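Local atomic coordinates of tryptophan decarboxylase 1 (Oryza sativa subsp. japonica, PDB entry 6KHN), a protein that decarboxylates L-tryptophan to tryptamine and 5-hydroxy-L-tryptophan to serotonin, using pyridoxal 5'-phosphate, on the route of serotonin biosynthesis in rice. Residues Phe127-Ser132 against Asn362-Ser367; Tyr242-Ala247 against Ala277-Gly282; Thr264-Thr269 against Phe291-His296; Glu463-Thr468 against Glu503-Thr508. All coordinates share one frame; numbering follows the deposited sequence.

In the fold
Interactions 2 and 3 belong to one region of the pyridoxal-dependent decarboxylase domain, their centres about 13 Å apart. Their segments alternate along the chain, in the order 242-247, 264-269, 277-282 and 291-296. Interaction 3 pairs two neighbouring strands of the seven-stranded sheet, whereas interaction 2 joins the segments leading into helices 246-258 and 281-289; together they build part of the sheet domain that holds the cofactor. Both are nested within the long loop closed by interaction 1, which lies at the dimer interface beside bound serotonin, its centre about 33 Å from that of interaction 3. Interaction 4 follows later in the chain, centred about 57 Å from interaction 1, and joins helices 451-467 and 495-513 away from the cofactor and serotonin sites.

Interaction 1: Phe127-Ser132 against Asn362-Ser367; sequences FTWQAS and NHASDS. With SRO (serotonin), chain D.
With CG anti to the backbone N (chi1 175°), the indole of Trp129 reaches Ala364, while Asn362 holds its amide between its own N and carbonyl carbon (chi1 61°), which lays the group beside Gln130 CB. Trp129 CE3 approaches Ala364 CB obliquely, to 3.5 Å. Gln130 CB rests 3.6 Å from Asn362 OD1, and the methyl of Thr128 slides past the amide nitrogen. Two waters link the segments. One accepts from Gln130 N and donates to Asn362 OD1, both at 2.8 Å; the second accepts from Gln130 NE2 and Ala364 N. Asp372 is a further bridge, bonding both Trp129 N and Ser365 OG. Asn362 is the N-cap of helix 363-366: its OD1 takes Ser365 N at 2.9 Å from above the carbonyl plane, and its ND2 donates back to Ser365 OG. Together with a bond from ND2 to Leu360 O, they would hold the amide against turning. At the start of the loop, Phe127 CE2 lies 3.6 Å from CA of serotonin, which is also bonded to Phe104 O and His214 NE2 of the second subunit. The loop connects helix 110-122 to helix 133-149, where Glu137 holds Trp129 NE1, and the short helix 363-366 follows the proton donor Tyr359 closely in the chain.

Interaction 2: Tyr242-Ala247 against Ala277-Gly282; sequences YGLDPA and AVDPVG
Leu244 and Asp279 meet where two crossover helices of the alpha/beta domain begin, helix 246-258 and helix 281-289, the latter that of the beta-alpha-beta unit 262-269/281-289/294-298; the two lead-ins run nearly parallel, 13° apart. Of the polar interactions, the direct one is Leu244 N to Asp279 OD1, 2.8 Å and fairly straight at 162°, with the donor arriving from well above the carboxylate plane. The same oxygen takes a water, which also donates to Tyr242 O, while OD2 accepts from Thr269 N at the end of the neighbouring strand. Asp279 is thus gripped through both oxygens, and its carboxylate is held in place. An asparagine here would probably keep the shape but lose one acceptor, leaving either Leu244 N or Thr269 N facing an amide NH2. Asp245 caps its own helix by accepting from Ala247 N. Van der Waals contacts flank these bonds. Ala277 CB packs against the backbone of Tyr242, 3.5 Å from its O, and Leu244 CB lies against the carboxylate carbon of Asp279. Gly243 brings its CA within 3.5 Å of Asp279 OD1; a CB on it would run into Val278 O. The apolar pair is two proline rings that cross obliquely, Pro246 CG lying 3.6 Å from Pro280 CG.

Interaction 3: Thr264-Thr269 against Phe291-His296; sequences TYVCAT and FAAWVH
Thr264 O and Trp294 N open a parallel pairing of strands 262-269 and 294-298, neighbours in the central sheet joined by the helix 281-289 crossover. Four backbone bonds link them: after Trp294 N to Thr264 O at 3.1 Å come Val266 N to Trp294 O, His296 N to Val266 O and Ala268 N to His296 O. Trp294 O also receives the CA-H of Tyr265. On the face carrying Tyr265, Trp294 and His296, the phenol and the indole five-membered ring are almost parallel (6°) but slid apart, and Tyr265 CE2 touches Trp294 CD1 at 3.5 Å. The phenol and imidazole point the same way, with Tyr265 OH beside His296 CB. Each polar end has a partner beyond the two strands: Tyr265 OH bonds Thr182 OG1, Trp294 NE1 and His296 ND1 both meet Ser323 OG, and His296 NE2 bonds Ser325 OG. An alanine in place of Tyr265 is likely to remove the packing at Trp294 CD1 and leave Thr182 OG1 without its hydroxyl partner. The polar atoms of these three buried side chains are thus matched, which implies that His296, near the cofactor-binding Thr175, is probably held in one orientation by Ser323 and Ser325.

Interaction 4: Glu463-Thr468 against Glu503-Thr508; sequences ERLNKT and ELIKKT
Leu504 O is gripped twice, by Thr508 OG1 at 2.6 Å and by Thr508 N at 3.1 Å, and the threonine that makes both bonds is packed against the opposite helix. Its OG1 lies 3.8 Å from Leu465 CD2. With OG1 turned back to Leu504 O (chi1 -38°), CG2 is the branch that meets Arg464 CB, at 3.7 Å. The guanidinium group of Arg464 is engaged elsewhere, in a salt bridge with Glu460. Between the helices Leu465 carries most of the apolar contact. Its CD2 slides past Leu504 CD2 at 3.7 Å, running in the opposite direction, while CD1 meets Ile505 CG1 at 3.8 Å. The forked end of Leu465 therefore touches Leu504, Ile505 and, a turn on from Leu504, Thr508. This helix-helix packing joins helix 451-467 to the C-terminal helix 495-513 in the part of the chain that also holds the four-stranded antiparallel sheet; the axes of 463-467 and 503-508 come within 10.5 Å, at 122° between their directions. Thr468 OG1 bonds back to Leu465 O at 2.8 Å and comes within van der Waals range of Leu504 CD2. The same hydroxyl oxygen is also hydrogen-bonded to Lys470 N.

Interaction 1: Phe127-Ser132 against Asn362-Ser367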
loop_
_atom_site.group_PDB
_atom_site.type_symbol
_atom_site.label_atom_id
_atom_site.label_comp_id
_atom_site.label_asym_id
_atom_site.label_seq_id
_atom_site.Cartn_x
_atom_site.Cartn_y
_atom_site.Cartn_z
ATOM N N PHE A 127 -8.365 9.785 -3.050
ATOM C CA PHE A 127 -9.153 9.359 -1.896
ATOM C C PHE A 127 -10.648 9.533 -2.140
ATOM O O PHE A 127 -11.435 8.724 -1.660
ATOM C CB PHE A 127 -8.727 10.106 -0.627
ATOM C CG PHE A 127 -8.232 11.511 -0.863
ATOM C CD1 PHE A 127 -9.115 12.534 -1.187
ATOM C CD2 PHE A 127 -6.903 11.815 -0.701
ATOM C CE1 PHE A 127 -8.667 13.839 -1.366
ATOM C CE2 PHE A 127 -6.437 13.105 -0.902
ATOM C CZ PHE A 127 -7.327 14.122 -1.237
ATOM N N THR A 128 -11.056 10.564 -2.885
ATOM C CA THR A 128 -12.438 10.727 -3.316
ATOM C C THR A 128 -12.501 10.712 -4.837
ATOM O O THR A 128 -11.493 10.932 -5.524
ATOM C CB THR A 128 -13.062 12.043 -2.814
ATOM O OG1 THR A 128 -12.245 13.156 -3.236
ATOM C CG2 THR A 128 -13.194 12.041 -1.300
ATOM N N TRP A 129 -13.710 10.482 -5.356
ATOM C CA TRP A 129 -13.932 10.625 -6.790
ATOM C C TRP A 129 -13.502 12.012 -7.256
ATOM O O TRP A 129 -12.798 12.144 -8.253
ATOM C CB TRP A 129 -15.402 10.375 -7.130
ATOM C CG TRP A 129 -15.750 10.610 -8.590
ATOM C CD1 TRP A 129 -15.706 9.691 -9.603
ATOM C CD2 TRP A 129 -16.188 11.838 -9.190
ATOM N NE1 TRP A 129 -16.090 10.271 -10.792
ATOM C CE2 TRP A 129 -16.394 11.583 -10.568
ATOM C CE3 TRP A 129 -16.428 13.128 -8.698
ATOM C CZ2 TRP A 129 -16.832 12.562 -11.453
ATOM C CZ3 TRP A 129 -16.869 14.104 -9.583
ATOM C CH2 TRP A 129 -17.066 13.812 -10.943
ATOM N N GLN A 130 -13.895 13.051 -6.511
ATOM C CA GLN A 130 -13.605 14.427 -6.886
ATOM C C GLN A 130 -12.108 14.712 -6.881
ATOM O O GLN A 130 -11.614 15.445 -7.740
ATOM C CB GLN A 130 -14.324 15.392 -5.939
ATOM C CG GLN A 130 -14.220 16.874 -6.366
ATOM C CD GLN A 130 -14.713 17.067 -7.789
ATOM O OE1 GLN A 130 -13.948 16.933 -8.742
ATOM N NE2 GLN A 130 -16.003 17.342 -7.942
ATOM N N ALA A 131 -11.370 14.143 -5.919
ATOM C CA ALA A 131 -9.920 14.319 -5.852
ATOM C C ALA A 131 -9.210 13.947 -7.140
ATOM O O ALA A 131 -8.070 14.398 -7.335
ATOM C CB ALA A 131 -9.287 13.486 -4.738
ATOM N N SER A 132 -9.856 13.106 -8.028
ATOM C CA SER A 132 -9.494 12.894 -9.441
ATOM C C SER A 132 -10.442 11.919 -10.142
ATOM O O SER A 132 -10.224 10.697 -10.086
ATOM C CB SER A 132 -8.051 12.387 -9.574
ATOM O OG SER A 132 -7.654 12.371 -10.934
ATOM N N ASN A 362 -17.527 17.121 -0.645
ATOM C CA ASN A 362 -17.764 17.647 -1.984
ATOM C C ASN A 362 -19.151 17.218 -2.430
ATOM O O ASN A 362 -19.756 16.322 -1.841
ATOM C CB ASN A 362 -16.709 17.157 -2.989
ATOM C CG ASN A 362 -16.711 15.647 -3.130
ATOM O OD1 ASN A 362 -17.324 15.093 -4.047
ATOM N ND2 ASN A 362 -16.041 14.971 -2.207
ATOM N N HIS A 363 -19.639 17.846 -3.504
ATOM C CA HIS A 363 -21.022 17.612 -3.933
ATOM C C HIS A 363 -21.205 16.215 -4.515
ATOM O O HIS A 363 -22.255 15.589 -4.314
ATOM C CB HIS A 363 -21.462 18.671 -4.945
ATOM C CG HIS A 363 -21.477 20.067 -4.395
ATOM N ND1 HIS A 363 -22.133 20.405 -3.226
ATOM C CD2 HIS A 363 -20.913 21.215 -4.853
ATOM C CE1 HIS A 363 -21.973 21.697 -2.991
ATOM N NE2 HIS A 363 -21.239 22.212 -3.964
ATOM N N ALA A 364 -20.202 15.702 -5.233
ATOM C CA ALA A 364 -20.328 14.368 -5.818
ATOM C C ALA A 364 -20.471 13.290 -4.744
ATOM O O ALA A 364 -21.248 12.346 -4.909
ATOM C CB ALA A 364 -19.128 14.066 -6.710
ATOM N N SER A 365 -19.706 13.402 -3.649
ATOM C CA SER A 365 -19.817 12.441 -2.561
ATOM C C SER A 365 -21.170 12.554 -1.863
ATOM O O SER A 365 -21.797 11.540 -1.556
ATOM C CB SER A 365 -18.684 12.654 -1.562
ATOM O OG SER A 365 -17.448 12.300 -2.134
ATOM N N ASP A 366 -21.625 13.787 -1.604
ATOM C CA ASP A 366 -22.934 14.006 -0.993
ATOM C C ASP A 366 -24.059 13.389 -1.813
ATOM O O ASP A 366 -25.063 12.945 -1.248
ATOM C CB ASP A 366 -23.204 15.503 -0.834
ATOM C CG ASP A 366 -22.322 16.155 0.206
ATOM O OD1 ASP A 366 -21.638 15.424 0.957
ATOM O OD2 ASP A 366 -22.305 17.408 0.262
ATOM N N SER A 367 -23.933 13.385 -3.140
ATOM C CA SER A 367 -25.022 12.895 -3.968
ATOM C C SER A 367 -25.250 11.395 -3.830
ATOM O O SER A 367 -26.307 10.911 -4.241
ATOM C CB SER A 367 -24.753 13.220 -5.426
ATOM O OG SER A 367 -23.823 12.294 -5.946
HETATM O OH SRO D . 0.021 14.616 -1.021
HETATM C CZ3 SRO D . -0.800 13.732 -0.325
HETATM C CH2 SRO D . -0.476 12.374 -0.343
HETATM C CZ2 SRO D . -1.269 11.463 0.351
HETATM C CE2 SRO D . -2.395 11.932 1.067
HETATM N NE1 SRO D . -3.343 11.278 1.830
HETATM C CD1 SRO D . -4.218 12.205 2.311
HETATM C CG SRO D . -3.825 13.450 1.846
HETATM C CD2 SRO D . -2.704 13.276 1.080
HETATM C CE3 SRO D . -1.903 14.194 0.372
HETATM C CB SRO D . -4.711 14.611 2.304
HETATM C CA SRO D . -6.081 13.983 2.585
HETATM N NZ SRO D . -6.487 14.082 3.986
HETATM O O HOH W 1 -16.083 12.666 -4.727
HETATM O O HOH W 2 -18.080 17.389 -6.418
#

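Interaction 2: Tyr242-Ala247 against Ala277-Gly282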
loop_
_atom_site.group_PDB
_atom_site.type_symbol
_atom_site.label_atom_id
_atom_site.label_comp_id
_atom_site.label_asym_id
_atom_site.label_seq_id
_atom_site.Cartn_x
_atom_site.Cartn_y
_atom_site.Cartn_z
ATOM N N TYR A 242 -5.118 -32.012 0.317
ATOM C CA TYR A 242 -4.864 -30.917 1.253
ATOM C C TYR A 242 -5.815 -29.733 1.070
ATOM O O TYR A 242 -5.555 -28.648 1.590
ATOM C CB TYR A 242 -3.401 -30.482 1.196
ATOM C CG TYR A 242 -2.493 -31.642 1.547
ATOM C CD1 TYR A 242 -2.217 -31.957 2.876
ATOM C CD2 TYR A 242 -1.962 -32.465 0.552
ATOM C CE1 TYR A 242 -1.405 -33.037 3.205
ATOM C CE2 TYR A 242 -1.152 -33.545 0.871
ATOM C CZ TYR A 242 -0.877 -33.826 2.199
ATOM O OH TYR A 242 -0.072 -34.895 2.519
ATOM N N GLY A 243 -6.948 -29.944 0.372
ATOM C CA GLY A 243 -8.036 -28.988 0.409
ATOM C C GLY A 243 -8.871 -29.093 1.684
ATOM O O GLY A 243 -8.878 -30.106 2.396
ATOM N N LEU A 244 -9.591 -28.015 1.984
ATOM C CA LEU A 244 -10.429 -27.990 3.180
ATOM C C LEU A 244 -11.566 -28.999 3.048
ATOM O O LEU A 244 -12.329 -28.966 2.077
ATOM C CB LEU A 244 -10.989 -26.591 3.412
ATOM C CG LEU A 244 -11.940 -26.487 4.602
ATOM C CD1 LEU A 244 -11.255 -26.925 5.888
ATOM C CD2 LEU A 244 -12.439 -25.062 4.712
ATOM N N ASP A 245 -11.668 -29.897 4.023
ATOM C CA ASP A 245 -12.756 -30.864 4.119
ATOM C C ASP A 245 -13.991 -30.183 4.699
ATOM O O ASP A 245 -13.989 -29.791 5.873
ATOM C CB ASP A 245 -12.338 -32.047 4.997
ATOM C CG ASP A 245 -13.267 -33.245 4.863
ATOM O OD1 ASP A 245 -14.465 -33.059 4.544
ATOM O OD2 ASP A 245 -12.785 -34.380 5.084
ATOM N N PRO A 246 -15.056 -30.019 3.920
ATOM C CA PRO A 246 -16.226 -29.288 4.435
ATOM C C PRO A 246 -16.902 -29.977 5.619
ATOM O O PRO A 246 -17.478 -29.285 6.472
ATOM C CB PRO A 246 -17.157 -29.209 3.213
ATOM C CG PRO A 246 -16.305 -29.561 2.031
ATOM C CD PRO A 246 -15.259 -30.492 2.542
ATOM N N ALA A 247 -16.847 -31.314 5.705
ATOM C CA ALA A 247 -17.385 -32.002 6.881
ATOM C C ALA A 247 -16.626 -31.605 8.139
ATOM O O ALA A 247 -17.224 -31.404 9.204
ATOM C CB ALA A 247 -17.330 -33.521 6.683
ATOM N N ALA A 277 -3.310 -26.525 -3.337
ATOM C CA ALA A 277 -4.591 -27.147 -3.034
ATOM C C ALA A 277 -5.717 -26.166 -3.347
ATOM O O ALA A 277 -5.518 -24.944 -3.393
ATOM C CB ALA A 277 -4.658 -27.572 -1.566
ATOM N N VAL A 278 -6.906 -26.719 -3.588
ATOM C CA VAL A 278 -8.098 -25.943 -3.922
ATOM C C VAL A 278 -9.219 -26.352 -2.976
ATOM O O VAL A 278 -9.576 -27.529 -2.904
ATOM C CB VAL A 278 -8.537 -26.153 -5.378
ATOM C CG1 VAL A 278 -9.909 -25.508 -5.612
ATOM C CG2 VAL A 278 -7.489 -25.585 -6.324
ATOM N N ASP A 279 -9.765 -25.397 -2.265
ATOM C CA ASP A 279 -10.895 -25.655 -1.397
ATOM C C ASP A 279 -12.188 -25.684 -2.214
ATOM O O ASP A 279 -12.305 -24.978 -3.218
ATOM C CB ASP A 279 -10.968 -24.590 -0.305
ATOM C CG ASP A 279 -9.794 -24.685 0.686
ATOM O OD1 ASP A 279 -9.020 -25.661 0.596
ATOM O OD2 ASP A 279 -9.641 -23.798 1.559
ATOM N N PRO A 280 -13.165 -26.539 -1.831
ATOM C CA PRO A 280 -14.454 -26.558 -2.544
ATOM C C PRO A 280 -15.318 -25.368 -2.152
ATOM O O PRO A 280 -15.934 -25.366 -1.080
ATOM C CB PRO A 280 -15.086 -27.886 -2.096
ATOM C CG PRO A 280 -14.552 -28.094 -0.717
ATOM C CD PRO A 280 -13.144 -27.494 -0.705
ATOM N N VAL A 281 -15.383 -24.355 -3.016
ATOM C CA VAL A 281 -15.965 -23.079 -2.614
ATOM C C VAL A 281 -17.456 -23.228 -2.309
ATOM O O VAL A 281 -17.945 -22.734 -1.286
ATOM C CB VAL A 281 -15.694 -22.004 -3.686
ATOM C CG1 VAL A 281 -16.466 -20.740 -3.369
ATOM C CG2 VAL A 281 -14.200 -21.690 -3.740
ATOM N N GLY A 282 -18.196 -23.909 -3.189
ATOM C CA GLY A 282 -19.628 -24.074 -2.970
ATOM C C GLY A 282 -19.949 -24.743 -1.645
ATOM O O GLY A 282 -20.707 -24.210 -0.832
HETATM O O HOH W 3 -6.483 -25.874 1.950
#

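Interaction 3: Thr264-Thr269 against Phe291-His296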
loop_
_atom_site.group_PDB
_atom_site.type_symbol
_atom_site.label_atom_id
_atom_site.label_comp_id
_atom_site.label_asym_id
_atom_site.label_seq_id
_atom_site.Cartn_x
_atom_site.Cartn_y
_atom_site.Cartn_z
ATOM N N THR A 264 -17.902 -16.568 12.825
ATOM C CA THR A 264 -17.956 -15.231 12.257
ATOM C C THR A 264 -17.469 -15.140 10.813
ATOM O O THR A 264 -18.031 -14.362 10.045
ATOM C CB THR A 264 -17.141 -14.275 13.140
ATOM O OG1 THR A 264 -17.788 -14.129 14.409
ATOM C CG2 THR A 264 -16.989 -12.912 12.503
ATOM N N TYR A 265 -16.494 -15.950 10.413
ATOM C CA TYR A 265 -15.801 -15.764 9.150
ATOM C C TYR A 265 -15.076 -17.053 8.807
ATOM O O TYR A 265 -14.518 -17.715 9.687
ATOM C CB TYR A 265 -14.819 -14.588 9.267
ATOM C CG TYR A 265 -14.055 -14.120 8.040
ATOM C CD1 TYR A 265 -12.992 -14.860 7.515
ATOM C CD2 TYR A 265 -14.324 -12.876 7.466
ATOM C CE1 TYR A 265 -12.247 -14.389 6.424
ATOM C CE2 TYR A 265 -13.590 -12.402 6.372
ATOM C CZ TYR A 265 -12.545 -13.160 5.867
ATOM O OH TYR A 265 -11.816 -12.695 4.794
ATOM N N VAL A 266 -15.112 -17.403 7.530
ATOM C CA VAL A 266 -14.438 -18.573 6.992
ATOM C C VAL A 266 -13.637 -18.103 5.788
ATOM O O VAL A 266 -14.164 -17.366 4.952
ATOM C CB VAL A 266 -15.434 -19.669 6.565
ATOM C CG1 VAL A 266 -14.689 -20.846 5.979
ATOM C CG2 VAL A 266 -16.363 -20.109 7.746
ATOM N N CYS A 267 -12.376 -18.523 5.694
ATOM C CA CYS A 267 -11.531 -18.222 4.547
ATOM C C CYS A 267 -11.288 -19.504 3.762
ATOM O O CYS A 267 -10.691 -20.450 4.283
ATOM C CB CYS A 267 -10.203 -17.590 4.974
ATOM S SG CYS A 267 -9.112 -17.049 3.570
ATOM N N ALA A 268 -11.739 -19.521 2.514
ATOM C CA ALA A 268 -11.467 -20.599 1.577
ATOM C C ALA A 268 -10.395 -20.140 0.598
ATOM O O ALA A 268 -10.460 -19.012 0.095
ATOM C CB ALA A 268 -12.739 -20.992 0.821
ATOM N N THR A 269 -9.406 -20.994 0.342
ATOM C CA THR A 269 -8.331 -20.686 -0.594
ATOM C C THR A 269 -8.452 -21.554 -1.843
ATOM O O THR A 269 -8.632 -22.771 -1.746
ATOM C CB THR A 269 -6.949 -20.881 0.049
ATOM O OG1 THR A 269 -6.801 -20.002 1.166
ATOM C CG2 THR A 269 -5.823 -20.560 -0.950
ATOM N N PHE A 291 -24.487 -20.801 9.700
ATOM C CA PHE A 291 -24.173 -19.927 10.822
ATOM C C PHE A 291 -24.203 -18.458 10.453
ATOM O O PHE A 291 -23.926 -17.620 11.314
ATOM C CB PHE A 291 -22.806 -20.298 11.416
ATOM C CG PHE A 291 -22.675 -21.760 11.703
ATOM C CD1 PHE A 291 -23.167 -22.294 12.900
ATOM C CD2 PHE A 291 -22.121 -22.620 10.761
ATOM C CE1 PHE A 291 -23.078 -23.657 13.166
ATOM C CE2 PHE A 291 -22.035 -23.984 11.016
ATOM C CZ PHE A 291 -22.509 -24.504 12.224
ATOM N N ALA A 292 -24.555 -18.128 9.208
ATOM C CA ALA A 292 -24.518 -16.760 8.706
ATOM C C ALA A 292 -23.109 -16.176 8.814
ATOM O O ALA A 292 -22.928 -14.985 9.087
ATOM C CB ALA A 292 -25.530 -15.872 9.427
ATOM N N ALA A 293 -22.102 -17.023 8.606
ATOM C CA ALA A 293 -20.720 -16.567 8.641
ATOM C C ALA A 293 -20.315 -15.960 7.295
ATOM O O ALA A 293 -20.794 -16.366 6.229
ATOM C CB ALA A 293 -19.777 -17.723 9.006
ATOM N N TRP A 294 -19.430 -14.965 7.362
ATOM C CA TRP A 294 -18.821 -14.385 6.164
ATOM C C TRP A 294 -17.912 -15.407 5.481
ATOM O O TRP A 294 -17.122 -16.087 6.147
ATOM C CB TRP A 294 -18.019 -13.151 6.558
ATOM C CG TRP A 294 -17.506 -12.296 5.407
ATOM C CD1 TRP A 294 -16.559 -12.636 4.496
ATOM C CD2 TRP A 294 -17.927 -10.965 5.074
ATOM N NE1 TRP A 294 -16.357 -11.602 3.607
ATOM C CE2 TRP A 294 -17.189 -10.565 3.938
ATOM C CE3 TRP A 294 -18.870 -10.081 5.612
ATOM C CZ2 TRP A 294 -17.357 -9.313 3.332
ATOM C CZ3 TRP A 294 -19.038 -8.831 5.008
ATOM C CH2 TRP A 294 -18.284 -8.462 3.879
ATOM N N VAL A 295 -18.016 -15.528 4.158
ATOM C CA VAL A 295 -17.133 -16.409 3.397
ATOM C C VAL A 295 -16.310 -15.579 2.416
ATOM O O VAL A 295 -16.865 -14.941 1.507
ATOM C CB VAL A 295 -17.902 -17.501 2.650
ATOM C CG1 VAL A 295 -16.925 -18.318 1.842
ATOM C CG2 VAL A 295 -18.675 -18.393 3.643
ATOM N N HIS A 296 -14.990 -15.625 2.572
ATOM C CA HIS A 296 -14.064 -14.976 1.660
ATOM C C HIS A 296 -13.225 -16.024 0.926
ATOM O O HIS A 296 -12.742 -16.981 1.537
ATOM C CB HIS A 296 -13.168 -13.990 2.423
ATOM C CG HIS A 296 -12.108 -13.360 1.574
ATOM N ND1 HIS A 296 -12.360 -12.287 0.740
ATOM C CD2 HIS A 296 -10.804 -13.672 1.405
ATOM C CE1 HIS A 296 -11.252 -11.962 0.100
ATOM N NE2 HIS A 296 -10.294 -12.790 0.481
#

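Interaction 4: Glu463-Thr468 against Glu503-Thr508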
loop_
_atom_site.group_PDB
_atom_site.type_symbol
_atom_site.label_atom_id
_atom_site.label_comp_id
_atom_site.label_asym_id
_atom_site.label_seq_id
_atom_site.Cartn_x
_atom_site.Cartn_y
_atom_site.Cartn_z
ATOM N N GLU A 463 19.948 -26.761 -1.718
ATOM C CA GLU A 463 21.004 -25.801 -1.426
ATOM C C GLU A 463 22.096 -25.840 -2.490
ATOM O O GLU A 463 22.704 -24.806 -2.787
ATOM C CB GLU A 463 21.572 -26.052 -0.026
ATOM C CG GLU A 463 20.880 -25.205 1.058
ATOM C CD GLU A 463 20.853 -25.875 2.426
ATOM O OE1 GLU A 463 21.666 -26.805 2.652
ATOM O OE2 GLU A 463 20.010 -25.475 3.269
ATOM N N ARG A 464 22.309 -27.003 -3.116
ATOM C CA ARG A 464 23.287 -27.087 -4.197
ATOM C C ARG A 464 22.774 -26.432 -5.470
ATOM O O ARG A 464 23.534 -25.750 -6.164
ATOM C CB ARG A 464 23.651 -28.539 -4.469
ATOM C CG ARG A 464 24.601 -29.099 -3.451
ATOM C CD ARG A 464 25.342 -30.283 -3.998
ATOM N NE ARG A 464 25.612 -31.238 -2.939
ATOM C CZ ARG A 464 26.396 -32.294 -3.077
ATOM N NH1 ARG A 464 26.992 -32.520 -4.237
ATOM N NH2 ARG A 464 26.589 -33.118 -2.055
ATOM N N LEU A 465 21.497 -26.641 -5.806
ATOM C CA LEU A 465 20.913 -25.941 -6.946
ATOM C C LEU A 465 21.072 -24.438 -6.804
ATOM O O LEU A 465 21.429 -23.750 -7.765
ATOM C CB LEU A 465 19.436 -26.287 -7.084
ATOM C CG LEU A 465 19.169 -27.701 -7.577
ATOM C CD1 LEU A 465 17.685 -28.052 -7.436
ATOM C CD2 LEU A 465 19.645 -27.850 -9.002
ATOM N N ASN A 466 20.838 -23.916 -5.596
ATOM C CA ASN A 466 20.902 -22.475 -5.391
ATOM C C ASN A 466 22.322 -21.945 -5.498
ATOM O O ASN A 466 22.521 -20.817 -5.964
ATOM C CB ASN A 466 20.297 -22.124 -4.039
ATOM C CG ASN A 466 18.801 -22.377 -4.002
ATOM O OD1 ASN A 466 18.175 -22.638 -5.038
ATOM N ND2 ASN A 466 18.221 -22.301 -2.816
ATOM N N LYS A 467 23.313 -22.741 -5.080
ATOM C CA LYS A 467 24.699 -22.284 -5.086
ATOM C C LYS A 467 25.218 -22.089 -6.506
ATOM O O LYS A 467 26.107 -21.260 -6.726
ATOM C CB LYS A 467 25.578 -23.277 -4.317
ATOM C CG LYS A 467 27.022 -22.833 -4.092
ATOM C CD LYS A 467 27.094 -21.594 -3.210
ATOM C CE LYS A 467 28.317 -20.747 -3.536
ATOM N NZ LYS A 467 28.118 -19.316 -3.145
ATOM N N THR A 468 24.662 -22.816 -7.485
ATOM C CA THR A 468 25.119 -22.665 -8.864
ATOM C C THR A 468 24.747 -21.322 -9.481
ATOM O O THR A 468 25.330 -20.951 -10.500
ATOM C CB THR A 468 24.550 -23.767 -9.760
ATOM O OG1 THR A 468 23.156 -23.520 -10.008
ATOM C CG2 THR A 468 24.747 -25.126 -9.124
ATOM N N GLU A 503 17.474 -30.807 -16.302
ATOM C CA GLU A 503 18.791 -31.403 -16.509
ATOM C C GLU A 503 19.729 -31.081 -15.356
ATOM O O GLU A 503 20.485 -31.946 -14.898
ATOM C CB GLU A 503 19.387 -30.912 -17.827
ATOM C CG GLU A 503 18.680 -31.444 -19.064
ATOM C CD GLU A 503 18.444 -32.947 -19.014
ATOM O OE1 GLU A 503 17.300 -33.380 -19.291
ATOM O OE2 GLU A 503 19.401 -33.693 -18.700
ATOM N N LEU A 504 19.693 -29.840 -14.872
ATOM C CA LEU A 504 20.500 -29.477 -13.715
ATOM C C LEU A 504 20.057 -30.230 -12.456
ATOM O O LEU A 504 20.889 -30.525 -11.587
ATOM C CB LEU A 504 20.445 -27.963 -13.505
ATOM C CG LEU A 504 21.285 -27.435 -12.340
ATOM C CD1 LEU A 504 22.757 -27.507 -12.703
ATOM C CD2 LEU A 504 20.894 -26.023 -11.942
ATOM N N ILE A 505 18.766 -30.558 -12.336
ATOM C CA ILE A 505 18.306 -31.303 -11.163
ATOM C C ILE A 505 18.815 -32.740 -11.210
ATOM O O ILE A 505 19.331 -33.265 -10.216
ATOM C CB ILE A 505 16.770 -31.251 -11.050
ATOM C CG1 ILE A 505 16.313 -29.890 -10.527
ATOM C CG2 ILE A 505 16.265 -32.354 -10.122
ATOM C CD1 ILE A 505 14.958 -29.481 -11.029
ATOM N N LYS A 506 18.664 -33.402 -12.363
ATOM C CA LYS A 506 19.180 -34.760 -12.520
ATOM C C LYS A 506 20.682 -34.807 -12.263
ATOM O O LYS A 506 21.161 -35.629 -11.470
ATOM C CB LYS A 506 18.864 -35.295 -13.916
ATOM C CG LYS A 506 17.424 -35.677 -14.109
ATOM C CD LYS A 506 17.250 -36.520 -15.362
ATOM C CE LYS A 506 17.907 -35.872 -16.562
ATOM N NZ LYS A 506 17.608 -36.613 -17.821
ATOM N N LYS A 507 21.435 -33.915 -12.916
ATOM C CA LYS A 507 22.887 -33.894 -12.768
ATOM C C LYS A 507 23.298 -33.794 -11.304
ATOM O O LYS A 507 24.068 -34.624 -10.809
ATOM C CB LYS A 507 23.471 -32.735 -13.577
ATOM C CG LYS A 507 24.992 -32.639 -13.565
ATOM C CD LYS A 507 25.522 -32.013 -14.862
ATOM C CE LYS A 507 26.333 -30.758 -14.576
ATOM N NZ LYS A 507 27.292 -30.973 -13.453
ATOM N N THR A 508 22.786 -32.783 -10.591
ATOM C CA THR A 508 23.132 -32.614 -9.182
ATOM C C THR A 508 22.696 -33.813 -8.348
ATOM O O THR A 508 23.349 -34.152 -7.356
ATOM C CB THR A 508 22.489 -31.343 -8.618
ATOM O OG1 THR A 508 22.517 -30.307 -9.602
ATOM C CG2 THR A 508 23.209 -30.871 -7.359
#